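Local atomic coordinates of transcriptional regulator of the TetR/AcrR family (Thermobifida fusca YX, PDB entry 3DCF), a protein that probably binds regulatory-region DNA as a dimeric transcription factor of the TetR/AcrR family, most likely acting as a repressor. Residues A[52-57]-A[76-81]; A[92-97]-A[153-158]; A[121-126]-A[189-194]. All coordinates share one frame; numbering follows the deposited sequence.

Contact 1: A[52-57]-A[76-81]; sequences TSLDDI and EDVLFA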
loop_
_atom_site.group_PDB
_atom_site.type_symbol
_atom_site.label_atom_id
_atom_site.label_comp_id
_atom_site.label_asym_id
_atom_site.label_seq_id
_atom_site.Cartn_x
_atom_site.Cartn_y
_atom_site.Cartn_z
ATOM N N THR A 52 16.833 -10.352 21.513
ATOM C CA THR A 52 16.991 -9.351 22.592
ATOM C C THR A 52 15.823 -9.376 23.580
ATOM O O THR A 52 14.681 -9.324 23.155
ATOM C CB THR A 52 17.039 -7.905 21.993
ATOM O OG1 THR A 52 17.993 -7.848 20.922
ATOM C CG2 THR A 52 17.386 -6.863 23.067
ATOM N N SER A 53 16.108 -9.424 24.882
ATOM C CA SER A 53 15.071 -9.396 25.943
ATOM C C SER A 53 15.174 -8.113 26.792
ATOM O O SER A 53 16.070 -7.278 26.558
ATOM C CB SER A 53 15.234 -10.626 26.829
ATOM O OG SER A 53 16.539 -10.686 27.360
ATOM N N LEU A 54 14.245 -7.934 27.742
ATOM C CA LEU A 54 14.313 -6.789 28.698
ATOM C C LEU A 54 15.516 -6.884 29.651
ATOM O O LEU A 54 16.006 -5.854 30.121
ATOM C CB LEU A 54 13.010 -6.576 29.506
ATOM C CG LEU A 54 11.906 -5.644 28.966
ATOM C CD1 LEU A 54 10.694 -5.682 29.908
ATOM C CD2 LEU A 54 12.387 -4.193 28.808
ATOM N N ASP A 55 15.962 -8.110 29.928
ATOM C CA ASP A 55 17.172 -8.386 30.741
ATOM C C ASP A 55 18.449 -7.867 30.064
ATOM O O ASP A 55 19.340 -7.360 30.741
ATOM C CB ASP A 55 17.322 -9.895 30.964
ATOM C CG ASP A 55 16.154 -10.484 31.717
ATOM O OD1 ASP A 55 16.128 -10.326 32.958
ATOM O OD2 ASP A 55 15.275 -11.104 31.060
ATOM N N ASP A 56 18.529 -8.032 28.736
ATOM C CA ASP A 56 19.654 -7.541 27.918
ATOM C C ASP A 56 19.738 -6.005 27.906
ATOM O O ASP A 56 20.837 -5.452 28.038
ATOM C CB ASP A 56 19.542 -8.033 26.465
ATOM C CG ASP A 56 19.664 -9.554 26.328
ATOM O OD1 ASP A 56 20.458 -10.174 27.068
ATOM O OD2 ASP A 56 18.973 -10.117 25.446
ATOM N N ILE A 57 18.584 -5.339 27.749
ATOM C CA ILE A 57 18.486 -3.854 27.731
ATOM C C ILE A 57 18.911 -3.292 29.090
ATOM O O ILE A 57 19.721 -2.372 29.141
ATOM C CB ILE A 57 17.050 -3.350 27.349
ATOM C CG1 ILE A 57 16.690 -3.765 25.909
ATOM C CG2 ILE A 57 16.942 -1.822 27.484
ATOM C CD1 ILE A 57 15.198 -3.628 25.568
ATOM N N GLU A 76 7.789 -5.399 23.786
ATOM C CA GLU A 76 6.777 -4.870 22.860
ATOM C C GLU A 76 6.469 -3.411 23.207
ATOM O O GLU A 76 6.341 -2.579 22.304
ATOM C CB GLU A 76 5.480 -5.713 22.872
ATOM C CG GLU A 76 5.576 -7.113 22.194
ATOM C CD GLU A 76 6.389 -8.171 22.975
ATOM O OE1 GLU A 76 6.363 -8.166 24.232
ATOM O OE2 GLU A 76 7.048 -9.021 22.323
ATOM N N ASP A 77 6.346 -3.118 24.510
ATOM C CA ASP A 77 6.157 -1.740 24.999
ATOM C C ASP A 77 7.372 -0.859 24.657
ATOM O O ASP A 77 7.195 0.337 24.449
ATOM C CB ASP A 77 5.891 -1.687 26.524
ATOM C CG ASP A 77 4.574 -2.357 26.932
ATOM O OD1 ASP A 77 3.562 -2.213 26.201
ATOM O OD2 ASP A 77 4.546 -3.021 28.002
ATOM N N VAL A 78 8.583 -1.441 24.621
ATOM C CA VAL A 78 9.800 -0.718 24.198
ATOM C C VAL A 78 9.730 -0.450 22.690
ATOM O O VAL A 78 10.063 0.650 22.246
ATOM C CB VAL A 78 11.119 -1.470 24.523
ATOM C CG1 VAL A 78 12.315 -0.648 24.083
ATOM C CG2 VAL A 78 11.226 -1.769 26.022
ATOM N N LEU A 79 9.280 -1.447 21.922
ATOM C CA LEU A 79 9.133 -1.291 20.476
ATOM C C LEU A 79 8.093 -0.213 20.085
ATOM O O LEU A 79 8.322 0.532 19.115
ATOM C CB LEU A 79 8.823 -2.623 19.802
ATOM C CG LEU A 79 8.903 -2.658 18.263
ATOM C CD1 LEU A 79 10.247 -2.158 17.688
ATOM C CD2 LEU A 79 8.624 -4.079 17.796
ATOM N N PHE A 80 6.987 -0.120 20.836
ATOM C CA PHE A 80 5.984 0.944 20.628
ATOM C C PHE A 80 6.624 2.327 20.828
ATOM O O PHE A 80 6.483 3.211 19.977
ATOM C CB PHE A 80 4.777 0.778 21.567
ATOM C CG PHE A 80 3.807 1.937 21.518
ATOM C CD1 PHE A 80 2.914 2.071 20.446
ATOM C CD2 PHE A 80 3.801 2.912 22.532
ATOM C CE1 PHE A 80 2.016 3.171 20.379
ATOM C CE2 PHE A 80 2.914 4.011 22.485
ATOM C CZ PHE A 80 2.012 4.139 21.408
ATOM N N ALA A 81 7.319 2.489 21.957
ATOM C CA ALA A 81 8.037 3.716 22.300
ATOM C C ALA A 81 9.004 4.172 21.192
ATOM O O ALA A 81 9.056 5.364 20.892
ATOM C CB ALA A 81 8.785 3.538 23.618
#

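Contact 2: A[92-97]-A[153-158]; sequences ERFHAI and EIMQRL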
loop_
_atom_site.group_PDB
_atom_site.type_symbol
_atom_site.label_atom_id
_atom_site.label_comp_id
_atom_site.label_asym_id
_atom_site.label_seq_id
_atom_site.Cartn_x
_atom_site.Cartn_y
_atom_site.Cartn_z
ATOM N N GLU A 92 6.960 16.281 13.115
ATOM C CA GLU A 92 7.506 17.648 13.380
ATOM C C GLU A 92 8.204 18.232 12.139
ATOM O O GLU A 92 8.076 19.417 11.858
ATOM C CB GLU A 92 8.481 17.687 14.563
ATOM C CG GLU A 92 7.824 17.591 15.944
ATOM C CD GLU A 92 8.814 17.752 17.113
ATOM O OE1 GLU A 92 9.898 18.365 16.939
ATOM O OE2 GLU A 92 8.489 17.275 18.224
ATOM N N ARG A 93 8.962 17.391 11.434
ATOM C CA ARG A 93 9.589 17.772 10.158
ATOM C C ARG A 93 8.551 18.039 9.069
ATOM O O ARG A 93 8.798 18.837 8.175
ATOM C CB ARG A 93 10.581 16.711 9.683
ATOM C CG ARG A 93 11.770 16.554 10.627
ATOM C CD ARG A 93 12.892 15.731 10.026
ATOM N NE ARG A 93 12.458 14.402 9.582
ATOM C CZ ARG A 93 12.319 13.309 10.345
ATOM N NH1 ARG A 93 12.557 13.325 11.659
ATOM N NH2 ARG A 93 11.901 12.169 9.773
ATOM N N PHE A 94 7.388 17.386 9.171
ATOM C CA PHE A 94 6.265 17.572 8.237
ATOM C C PHE A 94 5.584 18.944 8.485
ATOM O O PHE A 94 5.384 19.721 7.532
ATOM C CB PHE A 94 5.261 16.412 8.380
ATOM C CG PHE A 94 4.521 16.082 7.122
ATOM C CD1 PHE A 94 5.163 15.369 6.107
ATOM C CD2 PHE A 94 3.179 16.439 6.954
ATOM C CE1 PHE A 94 4.492 15.025 4.921
ATOM C CE2 PHE A 94 2.489 16.103 5.760
ATOM C CZ PHE A 94 3.154 15.389 4.744
ATOM N N HIS A 95 5.245 19.232 9.750
ATOM C CA HIS A 95 4.633 20.533 10.157
ATOM C C HIS A 95 5.480 21.758 9.786
ATOM O O HIS A 95 4.932 22.749 9.283
ATOM C CB HIS A 95 4.337 20.604 11.675
ATOM C CG HIS A 95 2.997 20.063 12.072
ATOM N ND1 HIS A 95 2.831 18.839 12.690
ATOM C CD2 HIS A 95 1.756 20.599 11.956
ATOM C CE1 HIS A 95 1.545 18.641 12.927
ATOM N NE2 HIS A 95 0.872 19.692 12.489
ATOM N N ALA A 96 6.791 21.670 10.064
ATOM C CA ALA A 96 7.776 22.731 9.777
ATOM C C ALA A 96 7.772 23.156 8.299
ATOM O O ALA A 96 7.744 24.351 8.003
ATOM C CB ALA A 96 9.180 22.287 10.200
ATOM N N ILE A 97 7.763 22.169 7.397
ATOM C CA ILE A 97 7.712 22.388 5.936
ATOM C C ILE A 97 6.362 22.978 5.515
ATOM O O ILE A 97 6.335 23.937 4.749
ATOM C CB ILE A 97 7.974 21.075 5.131
ATOM C CG1 ILE A 97 9.398 20.557 5.376
ATOM C CG2 ILE A 97 7.802 21.302 3.634
ATOM C CD1 ILE A 97 9.650 19.139 4.850
ATOM N N GLU A 153 -4.485 15.649 6.919
ATOM C CA GLU A 153 -5.141 16.960 7.061
ATOM C C GLU A 153 -4.250 18.158 6.710
ATOM O O GLU A 153 -4.746 19.107 6.098
ATOM C CB GLU A 153 -5.823 17.090 8.436
ATOM C CG GLU A 153 -7.080 16.177 8.520
ATOM C CD GLU A 153 -7.623 15.935 9.935
ATOM O OE1 GLU A 153 -7.228 16.649 10.885
ATOM O OE2 GLU A 153 -8.449 15.005 10.100
ATOM N N ILE A 154 -2.953 18.088 7.060
ATOM C CA ILE A 154 -1.956 19.127 6.698
ATOM C C ILE A 154 -1.862 19.247 5.168
ATOM O O ILE A 154 -1.911 20.352 4.623
ATOM C CB ILE A 154 -0.524 18.835 7.270
ATOM C CG1 ILE A 154 -0.487 18.927 8.802
ATOM C CG2 ILE A 154 0.491 19.837 6.734
ATOM C CD1 ILE A 154 0.758 18.310 9.418
HETATM N N MSE A 155 -1.744 18.102 4.498
HETATM C CA MSE A 155 -1.684 18.068 3.045
HETATM C C MSE A 155 -3.033 18.371 2.365
HETATM O O MSE A 155 -3.032 18.964 1.284
HETATM C CB MSE A 155 -1.089 16.749 2.566
HETATM C CG MSE A 155 -0.982 16.663 1.062
HETATM SE SE MSE A 155 0.399 15.490 0.442
HETATM C CE MSE A 155 1.963 16.463 1.165
ATOM N N GLN A 156 -4.157 17.957 2.971
ATOM C CA GLN A 156 -5.509 18.238 2.415
ATOM C C GLN A 156 -5.758 19.730 2.255
ATOM O O GLN A 156 -6.145 20.176 1.164
ATOM C CB GLN A 156 -6.653 17.653 3.260
ATOM C CG GLN A 156 -7.000 16.215 2.943
ATOM C CD GLN A 156 -8.150 15.672 3.794
ATOM O OE1 GLN A 156 -8.750 16.388 4.610
ATOM N NE2 GLN A 156 -8.458 14.394 3.606
ATOM N N ARG A 157 -5.547 20.475 3.345
ATOM C CA ARG A 157 -5.722 21.944 3.354
ATOM C C ARG A 157 -4.800 22.633 2.341
ATOM O O ARG A 157 -5.228 23.546 1.626
ATOM C CB ARG A 157 -5.478 22.528 4.753
ATOM C CG ARG A 157 -6.500 22.078 5.804
ATOM C CD ARG A 157 -6.321 22.821 7.144
ATOM N NE ARG A 157 -5.044 22.525 7.814
ATOM C CZ ARG A 157 -4.815 21.538 8.692
ATOM N NH1 ARG A 157 -5.770 20.674 9.067
ATOM N NH2 ARG A 157 -3.589 21.406 9.209
ATOM N N LEU A 158 -3.566 22.131 2.258
ATOM C CA LEU A 158 -2.523 22.656 1.370
ATOM C C LEU A 158 -2.841 22.385 -0.125
ATOM O O LEU A 158 -2.499 23.212 -0.984
ATOM C CB LEU A 158 -1.146 22.077 1.780
ATOM C CG LEU A 158 0.093 22.944 1.724
ATOM C CD1 LEU A 158 -0.090 24.136 2.669
ATOM C CD2 LEU A 158 1.324 22.119 2.141
#

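Contact 3: A[121-126]-A[189-194]; sequences RNLDAN and RWYDPE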
loop_
_atom_site.group_PDB
_atom_site.type_symbol
_atom_site.label_atom_id
_atom_site.label_comp_id
_atom_site.label_asym_id
_atom_site.label_seq_id
_atom_site.Cartn_x
_atom_site.Cartn_y
_atom_site.Cartn_z
ATOM N N ARG A 121 14.230 5.211 4.716
ATOM C CA ARG A 121 15.103 5.146 5.903
ATOM C C ARG A 121 14.512 4.314 7.062
ATOM O O ARG A 121 15.261 3.804 7.901
ATOM C CB ARG A 121 15.421 6.559 6.425
ATOM C CG ARG A 121 16.385 7.333 5.578
ATOM C CD ARG A 121 16.536 8.751 6.085
ATOM N NE ARG A 121 17.685 9.411 5.458
ATOM C CZ ARG A 121 17.732 9.901 4.210
ATOM N NH1 ARG A 121 16.696 9.810 3.372
ATOM N NH2 ARG A 121 18.856 10.480 3.779
ATOM N N ASN A 122 13.186 4.205 7.132
ATOM C CA ASN A 122 12.508 3.469 8.214
ATOM C C ASN A 122 11.599 2.403 7.619
ATOM O O ASN A 122 10.399 2.356 7.919
ATOM C CB ASN A 122 11.714 4.433 9.119
ATOM C CG ASN A 122 12.570 5.571 9.679
ATOM O OD1 ASN A 122 13.017 5.516 10.831
ATOM N ND2 ASN A 122 12.815 6.599 8.859
ATOM N N LEU A 123 12.193 1.537 6.787
ATOM C CA LEU A 123 11.439 0.484 6.076
ATOM C C LEU A 123 10.756 -0.536 7.011
ATOM O O LEU A 123 9.562 -0.829 6.815
ATOM C CB LEU A 123 12.310 -0.210 5.005
ATOM C CG LEU A 123 12.655 0.620 3.754
ATOM C CD1 LEU A 123 13.869 0.043 3.000
ATOM C CD2 LEU A 123 11.439 0.760 2.831
ATOM N N ASP A 124 11.484 -1.047 8.017
ATOM C CA ASP A 124 10.911 -2.013 8.987
ATOM C C ASP A 124 9.803 -1.387 9.844
ATOM O O ASP A 124 8.827 -2.073 10.183
ATOM C CB ASP A 124 11.976 -2.633 9.906
ATOM C CG ASP A 124 12.946 -3.568 9.173
ATOM O OD1 ASP A 124 12.756 -3.885 7.968
ATOM O OD2 ASP A 124 13.908 -4.009 9.843
ATOM N N ALA A 125 9.966 -0.105 10.191
ATOM C CA ALA A 125 8.950 0.649 10.946
ATOM C C ALA A 125 7.642 0.783 10.156
ATOM O O ALA A 125 6.566 0.662 10.741
ATOM C CB ALA A 125 9.475 2.035 11.342
ATOM N N ASN A 126 7.749 1.017 8.839
ATOM C CA ASN A 126 6.575 1.121 7.939
ATOM C C ASN A 126 5.827 -0.206 7.765
ATOM O O ASN A 126 4.587 -0.215 7.805
ATOM C CB ASN A 126 6.952 1.729 6.574
ATOM C CG ASN A 126 7.106 3.233 6.636
ATOM O OD1 ASN A 126 8.210 3.756 6.575
ATOM N ND2 ASN A 126 5.991 3.934 6.799
ATOM N N ARG A 189 6.841 -2.045 0.174
ATOM C CA ARG A 189 6.594 -3.392 -0.376
ATOM C C ARG A 189 7.512 -3.790 -1.539
ATOM O O ARG A 189 7.760 -4.987 -1.695
ATOM C CB ARG A 189 5.117 -3.595 -0.768
ATOM C CG ARG A 189 4.166 -3.768 0.439
ATOM C CD ARG A 189 2.840 -4.430 0.046
ATOM N NE ARG A 189 2.914 -5.873 -0.299
ATOM C CZ ARG A 189 3.014 -6.427 -1.525
ATOM N NH1 ARG A 189 3.086 -5.697 -2.643
ATOM N NH2 ARG A 189 3.045 -7.762 -1.638
ATOM N N TRP A 190 8.026 -2.824 -2.322
ATOM C CA TRP A 190 8.897 -3.126 -3.490
ATOM C C TRP A 190 10.383 -2.689 -3.438
ATOM O O TRP A 190 11.209 -3.347 -4.084
ATOM C CB TRP A 190 8.256 -2.633 -4.802
ATOM C CG TRP A 190 8.177 -1.147 -4.995
ATOM C CD1 TRP A 190 7.111 -0.354 -4.734
ATOM C CD2 TRP A 190 9.202 -0.288 -5.522
ATOM N NE1 TRP A 190 7.397 0.947 -5.060
ATOM C CE2 TRP A 190 8.674 1.021 -5.541
ATOM C CE3 TRP A 190 10.517 -0.498 -5.985
ATOM C CZ2 TRP A 190 9.410 2.129 -6.004
ATOM C CZ3 TRP A 190 11.260 0.608 -6.443
ATOM C CH2 TRP A 190 10.698 1.904 -6.446
ATOM N N TYR A 191 10.719 -1.608 -2.719
ATOM C CA TYR A 191 12.119 -1.121 -2.657
ATOM C C TYR A 191 13.107 -2.129 -2.009
ATOM O O TYR A 191 12.890 -2.586 -0.881
ATOM C CB TYR A 191 12.232 0.243 -1.956
ATOM C CG TYR A 191 13.670 0.752 -1.822
ATOM C CD1 TYR A 191 14.423 1.124 -2.954
ATOM C CD2 TYR A 191 14.282 0.863 -0.563
ATOM C CE1 TYR A 191 15.765 1.594 -2.834
ATOM C CE2 TYR A 191 15.622 1.333 -0.426
ATOM C CZ TYR A 191 16.354 1.698 -1.563
ATOM O OH TYR A 191 17.649 2.157 -1.403
ATOM N N ASP A 192 14.184 -2.431 -2.744
ATOM C CA ASP A 192 15.246 -3.361 -2.338
ATOM C C ASP A 192 16.498 -2.494 -2.074
ATOM O O ASP A 192 17.044 -1.938 -3.036
ATOM C CB ASP A 192 15.494 -4.397 -3.472
ATOM C CG ASP A 192 16.495 -5.508 -3.092
ATOM O OD1 ASP A 192 17.395 -5.288 -2.253
ATOM O OD2 ASP A 192 16.387 -6.612 -3.670
ATOM N N PRO A 193 16.949 -2.367 -0.790
ATOM C CA PRO A 193 18.156 -1.550 -0.488
ATOM C C PRO A 193 19.435 -2.052 -1.176
ATOM O O PRO A 193 20.289 -1.241 -1.540
ATOM C CB PRO A 193 18.295 -1.653 1.043
ATOM C CG PRO A 193 16.992 -2.120 1.535
ATOM C CD PRO A 193 16.402 -2.964 0.444
ATOM N N GLU A 194 19.528 -3.373 -1.375
ATOM C CA GLU A 194 20.662 -4.010 -2.064
ATOM C C GLU A 194 20.524 -4.008 -3.602
ATOM O O GLU A 194 21.348 -4.627 -4.278
ATOM C CB GLU A 194 20.891 -5.442 -1.517
ATOM C CG GLU A 194 21.240 -5.478 0.008
ATOM C CD GLU A 194 21.408 -6.886 0.606
ATOM O OE1 GLU A 194 20.947 -7.893 0.019
ATOM O OE2 GLU A 194 22.003 -6.972 1.698
#

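Contact 1: A[52-57]-A[76-81]
Val78 meets Leu54 and Ile57 through methyl groups, with no flat group between them. A nearby flat group is the carboxylate of Asp56, which does not take part in the contact itself: its OD2 accepts the N-H of Ser53 at 3.0 Å on the anti side, 33° out of the carboxylate plane. Ser53 is the N-cap of helix 54-61, so Asp56 OD2 takes the N-H of the N-cap residue; Ser53 OG adds a weak bond to the same oxygen, and Lys47 forms a salt bridge with it. Across the contact, Val78 straddles two partners. With CG1 anti to the backbone N (chi1 -179°), its two methyls are split between neighbours on helix 54-61: CG2 lies 3.9 Å from Leu54 CD2, while CG1 is 4.4 Å from Ile57 CD1, a looser touch. Leu54 also packs on Ile68, Ile57 on Leu43, and Val78 on Ala40 and Phe72, which ties the three residues to helix 31-46, helix 65-71 and Phe72. With no hydrogen bond across and all three touching residues buried, dispersion and exclusion of water probably hold this end of helix 75-98 against the predicted helix-turn-helix.

Contact 2: A[92-97]-A[153-158]
Ile154 drives its CD1 methyl between two aromatic side chains of helix 75-98, His95 and Phe94, and this is the tight part of the contact. The methyl sits over one face of the imidazole, 3.5 Å from the ring centroid and 15° off its normal, a CH-pi contact; its nearest ring atom is His95 NE2, at 3.4 Å from CD1. The two side chains cross at about a right angle. On its other ring nitrogen, His95 ND1 is hydrogen-bonded to Leu91 O one turn back, which probably helps fix the rotation of the ring whose face the methyl covers. Phe94 receives the same methyl differently, at its edge and near the ring plane, with CD2 3.9 Å from Ile154 CD1. Its CG is anti to the backbone N (chi1 -150°), which carries the ring inward to meet the CE methyl of selenomethionine Met155 obliquely, 3.9 Å from Phe94 CZ. Tyr151 of the same chain meets Phe94 edge-to-face, and Met155 continues onto Leu111, Thr177 and Leu181, so helices 104-121 and 173-185 close the inner side. At the rim the packing gives way to solvent: His95 is exposed there although Ile154 CD1 covers one face of its ring, and beyond it Arg157 NH2 stays 5.8 Å from His95 NE2, not in contact. On the far flank of helix 75-98, Arg93 is salt-bridged to Glu114. The short segments run nearly parallel, at 17°, and Phe94 and Ile154 slide past each other in opposite directions across an axis separation of 11.0 Å. The contact packs the long helix that follows the helix-turn-helix onto the helical C-terminal domain, as in TetR-family regulators.

Contact 3: A[121-126]-A[189-194]
Leu123, the first residue of helix 123-130, points its CD1 methyl at Tyr191 and Pro193 in the strip of chain that leaves helix 187-190. At the start of that strip Arg189 sets out away from Leu123 and packs on Tyr130 of the second subunit, also making a long, weak ion pair with Glu148 of that subunit. Trp190 also leans across the dimer, onto Ala178 of the second subunit, and packs on Val202 of its own chain. Tyr191 is the main partner: its CG is anti to the backbone N (chi1 178°), which brings the ring edge to Leu123. Near the ring plane, Leu123 CD1 lies 3.7 Å from Tyr191 CD2 and 4.1 Å from Tyr191 CE2. The ring also rests on Leu120, Ala199 and Val202, so it bridges helices 104-121 and 199-212 within the helical C-terminal domain of a TetR-type protein. Asp192 starts away from Leu123. Next, Pro193 N lies 3.9 Å above one face of the Tyr191 ring, offset toward the rim, while Pro193, itself exposed, touches Leu123 CD1 through CG at 4.1 Å. Glu194 N then gives a weak bond back to Asp192 OD1 at 3.0 Å (128°), an Asx turn.

Contacts 1 and 2 lie on one long element, helix 75-98: its early part meets the predicted helix-turn-helix in contact 1, and its later part packs on helix 138-164 in contact 2. Their centres are 32 Å apart, on opposite sides of the chain's centre, so this helix probably links DNA-binding and C-terminal portions. Contact 3 lies 22 Å from contact 1 and 23 Å from contact 2, centre to centre, and touches neither. Contact 1 closes before the others open, whereas contacts 2 and 3 alternate along the chain, so the chain interlaces helix 75-98 with the helices of the C-terminal region. Within contact 3, Arg189 and Trp190 also reach the second subunit.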